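Local coordinates for RagB/SusD domain protein (Flavobacterium johnsoniae, PDB 5J5U) that binds chitin as a SusD homologue of a polysaccharide utilization locus, probably capturing chitin chains or fragments at the outer membrane for uptake, at residues Asp145-Asn148 with Ser149-Asp153; Leu333-Ser336 with Tyr337-Gln341; Thr476-Val479 with Trp480-Asn484. All coordinates share one frame; numbering follows the deposited sequence.

Contact 1 (Asp145-Asn148 with Ser149-Asp153); sequences DIYN and SFFKD
The backbone carbonyl of Ile146 accepts the amide of Phe150 (Phe150 N to Ile146 O, 2.9 Å) while the ring of Phe150 folds back over the same oxygen, which sits 3.3 Å above one ring face, toward its rim. The methyl CG2 of Ile146 lies over that ring as a CH-pi contact, 3.8 Å from the centroid and nearest to CZ at 3.3 Å, the two side chains running side by side. With CG set anti to the carbonyl carbon (chi1 -73°), the Phe150 ring is swung back toward the preceding turn, where its edge meets the Tyr147 ring: CD2 stands over the centre of the tyrosine face, planes at 57°, an edge-to-face pair. These are i to i+3 and i to i+4 neighbours on helix 143-160, part of the largely helical SusD-like fold, and they line its inward side against helices 98-119 and 178-195. Phe150 rests on Val109 and Ala112 of the former and Leu192 of the latter, so an alanine here would probably open a gap between the three helices and leave the Tyr147 face without its aromatic partner. Phe151 N bonds to Tyr147 O at 3.0 Å, and Phe151 CE2 comes to the edge of the tyrosine ring, near the ring plane. The phenol OH of Tyr147, at the far end of the ring from Phe151, is hydrogen-bonded to Asp117.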
ATOM      1  N   ASP A 145      -6.623 -18.137   8.636  1.00 18.88           N
ATOM      2  CA  ASP A 145      -7.867 -17.890   9.363  1.00 20.87           C
ATOM      3  C   ASP A 145      -8.173 -16.390   9.411  1.00 17.61           C
ATOM      4  O   ASP A 145      -9.334 -15.990   9.346  1.00 21.03           O
ATOM      5  CB  ASP A 145      -7.808 -18.490  10.788  1.00 14.63           C
ATOM      6  CG  ASP A 145      -7.587 -20.001  10.774  1.00 18.66           C
ATOM      7  OD1 ASP A 145      -8.100 -20.646   9.851  1.00 21.59           O
ATOM      8  OD2 ASP A 145      -6.916 -20.550  11.667  1.00 17.47           O
ATOM      9  N   ILE A 146      -7.139 -15.563   9.530  1.00 20.04           N
ATOM     10  CA  ILE A 146      -7.339 -14.119   9.580  1.00 16.26           C
ATOM     11  C   ILE A 146      -7.997 -13.705   8.284  1.00 13.53           C
ATOM     12  O   ILE A 146      -8.950 -12.935   8.272  1.00 14.31           O
ATOM     13  CB  ILE A 146      -6.013 -13.321   9.777  1.00 18.01           C
ATOM     14  CG1 ILE A 146      -5.351 -13.638  11.129  1.00 19.17           C
ATOM     15  CG2 ILE A 146      -6.263 -11.827   9.682  1.00 13.91           C
ATOM     16  CD1 ILE A 146      -4.097 -12.804  11.430  1.00 10.07           C
ATOM     17  N   TYR A 147      -7.498 -14.246   7.190  1.00 13.20           N
ATOM     18  CA  TYR A 147      -8.044 -13.945   5.877  1.00 16.38           C
ATOM     19  C   TYR A 147      -9.483 -14.467   5.644  1.00 19.69           C
ATOM     20  O   TYR A 147     -10.294 -13.764   5.016  1.00 22.82           O
ATOM     21  CB  TYR A 147      -7.103 -14.485   4.800  1.00 16.18           C
ATOM     22  CG  TYR A 147      -6.191 -13.417   4.260  1.00 20.42           C
ATOM     23  CD1 TYR A 147      -5.119 -12.920   5.020  1.00 18.72           C
ATOM     24  CD2 TYR A 147      -6.422 -12.864   3.007  1.00 16.33           C
ATOM     25  CE1 TYR A 147      -4.282 -11.933   4.514  1.00 16.37           C
ATOM     26  CE2 TYR A 147      -5.606 -11.881   2.503  1.00 22.22           C
ATOM     27  CZ  TYR A 147      -4.540 -11.417   3.253  1.00 18.42           C
ATOM     28  OH  TYR A 147      -3.771 -10.425   2.709  1.00 15.60           O
ATOM     29  N   ASN A 148      -9.793 -15.684   6.109  1.00 19.82           N
ATOM     30  CA  ASN A 148     -11.181 -16.177   6.039  1.00 20.75           C
ATOM     31  C   ASN A 148     -12.102 -15.255   6.840  1.00 20.67           C
ATOM     32  O   ASN A 148     -13.234 -14.964   6.432  1.00 22.74           O
ATOM     33  CB  ASN A 148     -11.310 -17.612   6.567  1.00 15.48           C
ATOM     34  CG  ASN A 148     -10.765 -18.643   5.596  1.00 29.35           C
ATOM     35  OD1 ASN A 148     -10.740 -18.412   4.384  1.00 35.44           O
ATOM     36  ND2 ASN A 148     -10.310 -19.784   6.123  1.00 18.18           N
ATOM     37  N   SER A 149     -11.617 -14.801   7.988  1.00 16.43           N
ATOM     38  CA  SER A 149     -12.383 -13.878   8.820  1.00 17.04           C
ATOM     39  C   SER A 149     -12.571 -12.508   8.098  1.00 24.56           C
ATOM     40  O   SER A 149     -13.667 -11.908   8.134  1.00 24.06           O
ATOM     41  CB  SER A 149     -11.708 -13.745  10.187  1.00 15.12           C
ATOM     42  OG  SER A 149     -12.216 -12.670  10.936  1.00 20.97           O
ATOM     43  N   PHE A 150     -11.538 -12.050   7.389  1.00 18.01           N
ATOM     44  CA  PHE A 150     -11.658 -10.848   6.535  1.00 19.55           C
ATOM     45  C   PHE A 150     -12.789 -11.002   5.512  1.00 24.75           C
ATOM     46  O   PHE A 150     -13.648 -10.122   5.364  1.00 25.88           O
ATOM     47  CB  PHE A 150     -10.357 -10.563   5.762  1.00 19.03           C
ATOM     48  CG  PHE A 150      -9.221 -10.024   6.600  1.00 16.21           C
ATOM     49  CD1 PHE A 150      -9.442  -9.486   7.855  1.00 13.11           C
ATOM     50  CD2 PHE A 150      -7.919 -10.051   6.108  1.00 15.04           C
ATOM     51  CE1 PHE A 150      -8.399  -8.996   8.601  1.00 14.79           C
ATOM     52  CE2 PHE A 150      -6.863  -9.566   6.865  1.00 12.29           C
ATOM     53  CZ  PHE A 150      -7.101  -9.027   8.096  1.00 11.86           C
ATOM     54  N   PHE A 151     -12.762 -12.112   4.780  1.00 18.73           N
ATOM     55  CA  PHE A 151     -13.751 -12.331   3.741  1.00 24.96           C
ATOM     56  C   PHE A 151     -15.145 -12.360   4.363  1.00 26.13           C
ATOM     57  O   PHE A 151     -16.074 -11.744   3.834  1.00 27.71           O
ATOM     58  CB  PHE A 151     -13.479 -13.632   2.965  1.00 25.02           C
ATOM     59  CG  PHE A 151     -12.260 -13.578   2.093  1.00 21.44           C
ATOM     60  CD1 PHE A 151     -12.082 -12.544   1.182  1.00 21.40           C
ATOM     61  CD2 PHE A 151     -11.268 -14.556   2.206  1.00 20.90           C
ATOM     62  CE1 PHE A 151     -10.925 -12.487   0.372  1.00 14.90           C
ATOM     63  CE2 PHE A 151     -10.126 -14.514   1.418  1.00 19.91           C
ATOM     64  CZ  PHE A 151      -9.951 -13.464   0.492  1.00 20.94           C
ATOM     65  N   LYS A 152     -15.292 -13.075   5.479  1.00 24.14           N
ATOM     66  CA  LYS A 152     -16.585 -13.130   6.161  1.00 26.40           C
ATOM     67  C   LYS A 152     -17.112 -11.742   6.559  1.00 27.16           C
ATOM     68  O   LYS A 152     -18.255 -11.388   6.245  1.00 29.82           O
ATOM     69  CB  LYS A 152     -16.505 -14.011   7.405  1.00 22.36           C
ATOM     70  CG  LYS A 152     -17.858 -14.208   8.078  1.00 26.61           C
ATOM     71  CD  LYS A 152     -17.728 -14.830   9.474  1.00 37.22           C
ATOM     72  CE  LYS A 152     -19.094 -15.270   9.992  1.00 33.47           C
ATOM     73  NZ  LYS A 152     -19.066 -15.955  11.308  1.00 34.98           N
ATOM     74  N   ASP A 153     -16.280 -10.952   7.228  1.00 19.56           N
ATOM     75  CA  ASP A 153     -16.695  -9.623   7.631  1.00 20.20           C
ATOM     76  C   ASP A 153     -17.028  -8.709   6.447  1.00 27.38           C
ATOM     77  O   ASP A 153     -17.965  -7.933   6.531  1.00 26.16           O
ATOM     78  CB  ASP A 153     -15.631  -8.959   8.482  1.00 20.63           C
ATOM     79  CG  ASP A 153     -15.677  -9.423   9.897  1.00 22.76           C
ATOM     80  OD1 ASP A 153     -16.628 -10.156  10.221  1.00 24.27           O
ATOM     81  OD2 ASP A 153     -14.799  -9.032  10.692  1.00 22.96           O
TER

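Contact 2 (Leu333-Ser336 with Tyr337-Gln341)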
ATOM      1  N   LEU A 333      -4.075   8.477  -0.183  1.00 18.31           N
ATOM      2  CA  LEU A 333      -4.897   7.485  -0.870  1.00 23.92           C
ATOM      3  C   LEU A 333      -4.733   6.064  -0.297  1.00 23.98           C
ATOM      4  O   LEU A 333      -3.649   5.489  -0.373  1.00 23.46           O
ATOM      5  CB  LEU A 333      -4.541   7.481  -2.369  1.00 20.72           C
ATOM      6  CG  LEU A 333      -5.271   6.496  -3.289  1.00 21.08           C
ATOM      7  CD1 LEU A 333      -6.754   6.766  -3.291  1.00 20.42           C
ATOM      8  CD2 LEU A 333      -4.719   6.539  -4.711  1.00 18.12           C
ATOM      9  N   HIS A 334      -5.816   5.487   0.226  1.00 18.74           N
ATOM     10  CA  HIS A 334      -5.785   4.134   0.801  1.00 22.70           C
ATOM     11  C   HIS A 334      -6.119   3.002  -0.181  1.00 20.05           C
ATOM     12  O   HIS A 334      -5.403   2.000  -0.258  1.00 15.43           O
ATOM     13  CB  HIS A 334      -6.752   4.043   1.982  1.00 20.90           C
ATOM     14  CG  HIS A 334      -6.297   4.794   3.190  1.00 23.21           C
ATOM     15  ND1 HIS A 334      -5.225   4.389   3.956  1.00 27.94           N
ATOM     16  CD2 HIS A 334      -6.770   5.922   3.770  1.00 18.58           C
ATOM     17  CE1 HIS A 334      -5.057   5.235   4.955  1.00 22.39           C
ATOM     18  NE2 HIS A 334      -5.980   6.176   4.864  1.00 25.04           N
ATOM     19  N   VAL A 335      -7.245   3.140  -0.878  1.00 19.50           N
ATOM     20  CA  VAL A 335      -7.706   2.152  -1.848  1.00 19.96           C
ATOM     21  C   VAL A 335      -8.213   2.885  -3.083  1.00 24.51           C
ATOM     22  O   VAL A 335      -8.856   3.930  -2.964  1.00 19.81           O
ATOM     23  CB  VAL A 335      -8.823   1.245  -1.284  1.00 20.98           C
ATOM     24  CG1 VAL A 335      -8.977   0.020  -2.157  1.00 16.76           C
ATOM     25  CG2 VAL A 335      -8.555   0.858   0.205  1.00 13.97           C
ATOM     26  N   SER A 336      -7.954   2.340  -4.265  1.00 20.05           N
ATOM     27  CA  SER A 336      -8.166   3.126  -5.467  1.00 19.60           C
ATOM     28  C   SER A 336      -8.965   2.404  -6.538  1.00 21.90           C
ATOM     29  O   SER A 336      -9.073   1.173  -6.531  1.00 19.72           O
ATOM     30  CB  SER A 336      -6.820   3.556  -6.046  1.00 15.24           C
ATOM     31  OG  SER A 336      -6.152   2.457  -6.633  1.00 16.89           O
ATOM     32  N   TYR A 337      -9.529   3.192  -7.454  1.00 25.28           N
ATOM     33  CA  TYR A 337     -10.254   2.654  -8.601  1.00 24.84           C
ATOM     34  C   TYR A 337      -9.267   2.023  -9.582  1.00 23.44           C
ATOM     35  O   TYR A 337      -9.513   0.949 -10.163  1.00 23.75           O
ATOM     36  CB  TYR A 337     -11.063   3.759  -9.290  1.00 25.45           C
ATOM     37  CG  TYR A 337     -11.740   3.303 -10.569  1.00 27.46           C
ATOM     38  CD1 TYR A 337     -12.718   2.322 -10.539  1.00 23.77           C
ATOM     39  CD2 TYR A 337     -11.406   3.855 -11.795  1.00 30.86           C
ATOM     40  CE1 TYR A 337     -13.341   1.896 -11.687  1.00 23.86           C
ATOM     41  CE2 TYR A 337     -12.032   3.434 -12.963  1.00 30.60           C
ATOM     42  CZ  TYR A 337     -12.999   2.451 -12.894  1.00 31.43           C
ATOM     43  OH  TYR A 337     -13.632   2.009 -14.031  1.00 34.18           O
ATOM     44  N   SER A 338      -8.126   2.684  -9.732  1.00 24.55           N
ATOM     45  CA  SER A 338      -7.044   2.159 -10.550  1.00 26.87           C
ATOM     46  C   SER A 338      -6.681   0.752 -10.083  1.00 22.14           C
ATOM     47  O   SER A 338      -6.610  -0.183 -10.885  1.00 22.90           O
ATOM     48  CB  SER A 338      -5.824   3.082 -10.493  1.00 23.62           C
ATOM     49  OG  SER A 338      -4.706   2.485 -11.134  1.00 19.41           O
ATOM     50  N   GLU A 339      -6.469   0.605  -8.777  1.00 24.87           N
ATOM     51  CA  GLU A 339      -6.168  -0.706  -8.197  1.00 25.96           C
ATOM     52  C   GLU A 339      -7.238  -1.755  -8.535  1.00 21.98           C
ATOM     53  O   GLU A 339      -6.905  -2.837  -8.989  1.00 18.94           O
ATOM     54  CB  GLU A 339      -6.004  -0.596  -6.673  1.00 21.96           C
ATOM     55  CG  GLU A 339      -6.248  -1.897  -5.940  1.00 22.27           C
ATOM     56  CD  GLU A 339      -6.068  -1.767  -4.442  1.00 23.64           C
ATOM     57  OE1 GLU A 339      -6.154  -0.622  -3.943  1.00 20.01           O
ATOM     58  OE2 GLU A 339      -5.861  -2.813  -3.771  1.00 22.47           O
ATOM     59  N   SER A 340      -8.510  -1.431  -8.310  1.00 21.25           N
ATOM     60  CA  SER A 340      -9.591  -2.396  -8.532  1.00 24.96           C
ATOM     61  C   SER A 340      -9.613  -2.842  -9.982  1.00 23.28           C
ATOM     62  O   SER A 340      -9.817  -4.022 -10.270  1.00 24.56           O
ATOM     63  CB  SER A 340     -10.959  -1.814  -8.139  1.00 20.02           C
ATOM     64  OG  SER A 340     -11.351  -0.743  -8.985  1.00 26.94           O
ATOM     65  N   GLN A 341      -9.374  -1.907 -10.899  1.00 24.20           N
ATOM     66  CA  GLN A 341      -9.396  -2.255 -12.317  1.00 27.17           C
ATOM     67  C   GLN A 341      -8.188  -3.103 -12.705  1.00 22.73           C
ATOM     68  O   GLN A 341      -8.295  -4.006 -13.536  1.00 27.08           O
ATOM     69  CB  GLN A 341      -9.453  -0.992 -13.187  1.00 28.35           C
ATOM     70  CG  GLN A 341     -10.732  -0.181 -13.021  1.00 22.51           C
ATOM     71  CD  GLN A 341     -11.968  -1.060 -13.098  1.00 29.31           C
ATOM     72  OE1 GLN A 341     -12.381  -1.463 -14.181  1.00 26.96           O
ATOM     73  NE2 GLN A 341     -12.563  -1.362 -11.946  1.00 26.41           N
TER
HETATM   74  O   HOH W   1      -4.686   1.660  -4.535  1.00 15.32           O
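Ser336 and Glu339 face each other across the first turn of helix 337-349, each side chain turned to the other's backbone. The serine hydroxyl is held between its own backbone N and carbonyl carbon (chi1 72°), a setting that aims OG at the opening turn, where it accepts Glu339 N at 2.9 Å with an N-H...O angle of 156°. In return the glutamate, its chain extended beyond CG, reaches back past the helix start, and OE1 takes a weak, long bond from Ser336 N at 3.5 Å. This reciprocal pair is a capping box with Ser336 as N-cap. A water ties its two halves together, 2.7 Å from Ser336 OG and donating to Glu339 OE1 at 2.8 Å, so the buried hydroxyl is engaged by both an amide and a water. Val335 crosses the glutamate obliquely, its CG1 packed 3.4 Å from Glu339 OE1 and thus against the carboxylate end. The other carboxylate oxygen, OE2, forms a salt bridge with Arg191 and a hydrogen bond with Tyr411; this positive partner would probably favour the ionised acid. One residue further on, Ser340 N reaches Ser336 O at 3.2 Å, while Ser340 OG turns back and donates to Tyr337 O at 2.8 Å. That carbonyl also accepts Gln341 N, so two donors grip it. The Tyr337 ring carries Gln341 CG over one face. Strand 332-335 pairs antiparallel with strand 224-226 and leads directly into helix 337-349; Val335 packs on Leu184, Thr187 and Met188 of helix 178-195, and Tyr337 and Ser338 lie against helix 357-371.

Contact 3 (Thr476-Val479 with Trp480-Asn484); sequences TGKV and WWDVN
Trp481 carries CG between its backbone N and carbonyl carbon (chi1 50°), and Val479 has CG1 anti to the carbonyl carbon, which leaves CG2 between N and that carbon; together these torsions set the CG2 methyl squarely over the indole. Val479 CG2 lies 3.6 Å from the centroid of the six-membered ring and 12° off its normal, a CH-pi contact with the two side chains side by side and pointing the same way. The residues are two apart, and the chain brings them together by a type I beta turn from Val479 to Asp482. Its closing bond, Asp482 N to Val479 O, measures 3.1 Å, with the donor well above the carbonyl plane rather than on a lone pair. Asp482 turns its carboxylate back toward the incoming chain. There OD2 accepts from a water at 2.7 Å, and the same water accepts Val479 N at 3.0 Å, so this water bridges the backbone of Val479 and the carboxylate of Asp482, the first and last residues of the turn. Lys478 crosses Asp482 at about a right angle, and its bent aliphatic chain does the touching: CD is 3.2 Å from Asp482 OD2. The ammonium passes farther off, NZ being 4.6 Å from Asp482 OD1, so the opposite charges probably attract without forming a salt bridge. The indole N-H of Trp481 is bound by Asp117, and its backbone N by Gln143. This C-terminal tail runs on from helix 459-468 and lies across other helices: Val479, Trp481 and Asp482 touch Arg423 of helix 415-425, while Trp480 packs on Gln143 and Gln144 at the start of helix 143-160.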
ATOM      1  N   THR A 476      13.701 -12.527   7.094  1.00 13.50           N
ATOM      2  CA  THR A 476      13.802 -13.471   5.971  1.00 14.48           C
ATOM      3  C   THR A 476      12.727 -14.573   6.034  1.00 14.07           C
ATOM      4  O   THR A 476      12.689 -15.451   5.173  1.00 17.66           O
ATOM      5  CB  THR A 476      15.179 -14.144   5.928  1.00 16.76           C
ATOM      6  OG1 THR A 476      15.505 -14.580   7.248  1.00 20.27           O
ATOM      7  CG2 THR A 476      16.251 -13.147   5.476  1.00 11.35           C
ATOM      8  N   GLY A 477      11.878 -14.557   7.067  1.00 11.50           N
ATOM      9  CA  GLY A 477      10.707 -15.431   7.078  1.00 11.32           C
ATOM     10  C   GLY A 477       9.641 -15.040   6.047  1.00 14.76           C
ATOM     11  O   GLY A 477       9.692 -13.931   5.492  1.00 11.76           O
ATOM     12  N   LYS A 478       8.677 -15.936   5.814  1.00  9.92           N
ATOM     13  CA  LYS A 478       7.577 -15.729   4.861  1.00 17.70           C
ATOM     14  C   LYS A 478       6.229 -15.726   5.556  1.00 21.10           C
ATOM     15  O   LYS A 478       6.011 -16.496   6.497  1.00 17.35           O
ATOM     16  CB  LYS A 478       7.517 -16.826   3.794  1.00 18.68           C
ATOM     17  CG  LYS A 478       8.728 -16.989   2.915  1.00 19.37           C
ATOM     18  CD  LYS A 478       8.577 -16.246   1.629  1.00 23.25           C
ATOM     19  CE  LYS A 478       9.751 -16.522   0.684  1.00 27.25           C
ATOM     20  NZ  LYS A 478       9.783 -17.931   0.184  1.00 42.54           N
ATOM     21  N   VAL A 479       5.311 -14.900   5.056  1.00 17.41           N
ATOM     22  CA  VAL A 479       3.935 -14.926   5.524  1.00 15.81           C
ATOM     23  C   VAL A 479       3.256 -16.017   4.708  1.00 13.74           C
ATOM     24  O   VAL A 479       3.755 -16.421   3.666  1.00 16.76           O
ATOM     25  CB  VAL A 479       3.206 -13.533   5.367  1.00 16.83           C
ATOM     26  CG1 VAL A 479       3.965 -12.446   6.090  1.00  9.37           C
ATOM     27  CG2 VAL A 479       3.060 -13.149   3.898  1.00 14.66           C
ATOM     28  N   TRP A 480       2.130 -16.500   5.200  1.00 16.32           N
ATOM     29  CA  TRP A 480       1.430 -17.669   4.650  1.00 15.16           C
ATOM     30  C   TRP A 480       1.077 -17.564   3.166  1.00 16.38           C
ATOM     31  O   TRP A 480       1.200 -18.545   2.433  1.00 16.35           O
ATOM     32  CB  TRP A 480       0.157 -17.926   5.494  1.00 20.92           C
ATOM     33  CG  TRP A 480      -0.875 -18.798   4.851  1.00 20.43           C
ATOM     34  CD1 TRP A 480      -0.855 -20.159   4.748  1.00 13.66           C
ATOM     35  CD2 TRP A 480      -2.082 -18.363   4.207  1.00 16.37           C
ATOM     36  NE1 TRP A 480      -1.970 -20.598   4.084  1.00 18.20           N
ATOM     37  CE2 TRP A 480      -2.742 -19.516   3.736  1.00 19.32           C
ATOM     38  CE3 TRP A 480      -2.671 -17.114   3.994  1.00 19.33           C
ATOM     39  CZ2 TRP A 480      -3.965 -19.457   3.052  1.00 17.39           C
ATOM     40  CZ3 TRP A 480      -3.888 -17.052   3.311  1.00 18.92           C
ATOM     41  CH2 TRP A 480      -4.523 -18.216   2.852  1.00 17.59           C
ATOM     42  N   TRP A 481       0.619 -16.392   2.709  1.00 21.68           N
ATOM     43  CA  TRP A 481       0.172 -16.295   1.307  1.00 16.56           C
ATOM     44  C   TRP A 481       1.319 -16.155   0.306  1.00 14.58           C
ATOM     45  O   TRP A 481       1.117 -16.223  -0.899  1.00 13.84           O
ATOM     46  CB  TRP A 481      -0.831 -15.154   1.099  1.00  9.93           C
ATOM     47  CG  TRP A 481      -0.514 -13.764   1.620  1.00 11.85           C
ATOM     48  CD1 TRP A 481      -1.202 -13.099   2.589  1.00 14.43           C
ATOM     49  CD2 TRP A 481       0.513 -12.864   1.176  1.00  9.60           C
ATOM     50  NE1 TRP A 481      -0.669 -11.859   2.786  1.00 11.80           N
ATOM     51  CE2 TRP A 481       0.383 -11.686   1.927  1.00 12.57           C
ATOM     52  CE3 TRP A 481       1.502 -12.929   0.199  1.00 14.68           C
ATOM     53  CZ2 TRP A 481       1.229 -10.590   1.757  1.00 15.75           C
ATOM     54  CZ3 TRP A 481       2.341 -11.845   0.024  1.00 14.19           C
ATOM     55  CH2 TRP A 481       2.198 -10.688   0.798  1.00 14.93           C
ATOM     56  N   ASP A 482       2.515 -15.956   0.822  1.00 16.22           N
ATOM     57  CA  ASP A 482       3.717 -15.820   0.004  1.00 19.98           C
ATOM     58  C   ASP A 482       4.390 -17.194  -0.175  1.00 21.35           C
ATOM     59  O   ASP A 482       5.188 -17.634   0.657  1.00 22.50           O
ATOM     60  CB  ASP A 482       4.630 -14.771   0.661  1.00 19.07           C
ATOM     61  CG  ASP A 482       5.984 -14.614  -0.027  1.00 20.50           C
ATOM     62  OD1 ASP A 482       6.243 -15.250  -1.074  1.00 21.40           O
ATOM     63  OD2 ASP A 482       6.788 -13.795   0.487  1.00 16.69           O
ATOM     64  N   VAL A 483       4.025 -17.881  -1.255  1.00 24.72           N
ATOM     65  CA  VAL A 483       4.464 -19.260  -1.469  1.00 29.93           C
ATOM     66  C   VAL A 483       5.432 -19.288  -2.671  1.00 36.36           C
ATOM     67  O   VAL A 483       5.143 -19.795  -3.756  1.00 43.46           O
ATOM     68  CB  VAL A 483       3.216 -20.232  -1.605  1.00 26.44           C
ATOM     69  CG1 VAL A 483       2.384 -20.278  -0.302  1.00 28.61           C
ATOM     70  CG2 VAL A 483       2.309 -19.859  -2.734  1.00 26.12           C
ATOM     71  N   ASN A 484       6.626 -18.787  -2.361  1.00 56.23           N
ATOM     72  CA  ASN A 484       7.586 -18.097  -3.230  1.00 56.23           C
ATOM     73  C   ASN A 484       6.948 -17.741  -4.582  1.00 56.23           C
ATOM     74  O   ASN A 484       6.583 -18.600  -5.390  1.00 56.23           O
ATOM     75  CB  ASN A 484       8.905 -18.882  -3.508  1.00 46.23           C
ATOM     76  CG  ASN A 484       9.265 -19.983  -2.465  1.00 46.23           C
ATOM     77  OD1 ASN A 484      10.205 -20.732  -2.708  1.00 46.23           O
ATOM     78  ND2 ASN A 484       8.401 -20.239  -1.484  1.00 46.23           N
TER
HETATM   79  O   HOH W   2       6.460 -13.002   3.025  1.00 10.81           O

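In the fold
Contact 2 is the buried one, its centre about 10 Å from that of the chain; contacts 1 and 3, at about 19 and 18 Å, are each partly buried with exposed residues among those touching. The chemistry differs with the place in the chain: contact 1 is chiefly aromatic and aliphatic packing along a helix, contact 2 polar capping where strand becomes helix, contact 3 a type I turn in a loop, with a methyl packed on an indole and a water bridge. The Tyr147 and Trp481 rings meet, and Tyr147 OH and Trp481 NE1 both hydrogen-bond to Asp117 OD1, linking the C-terminal tail to helix 143-160. Contact 2 touches neither, yet helix 178-195 packs against both it and contact 1.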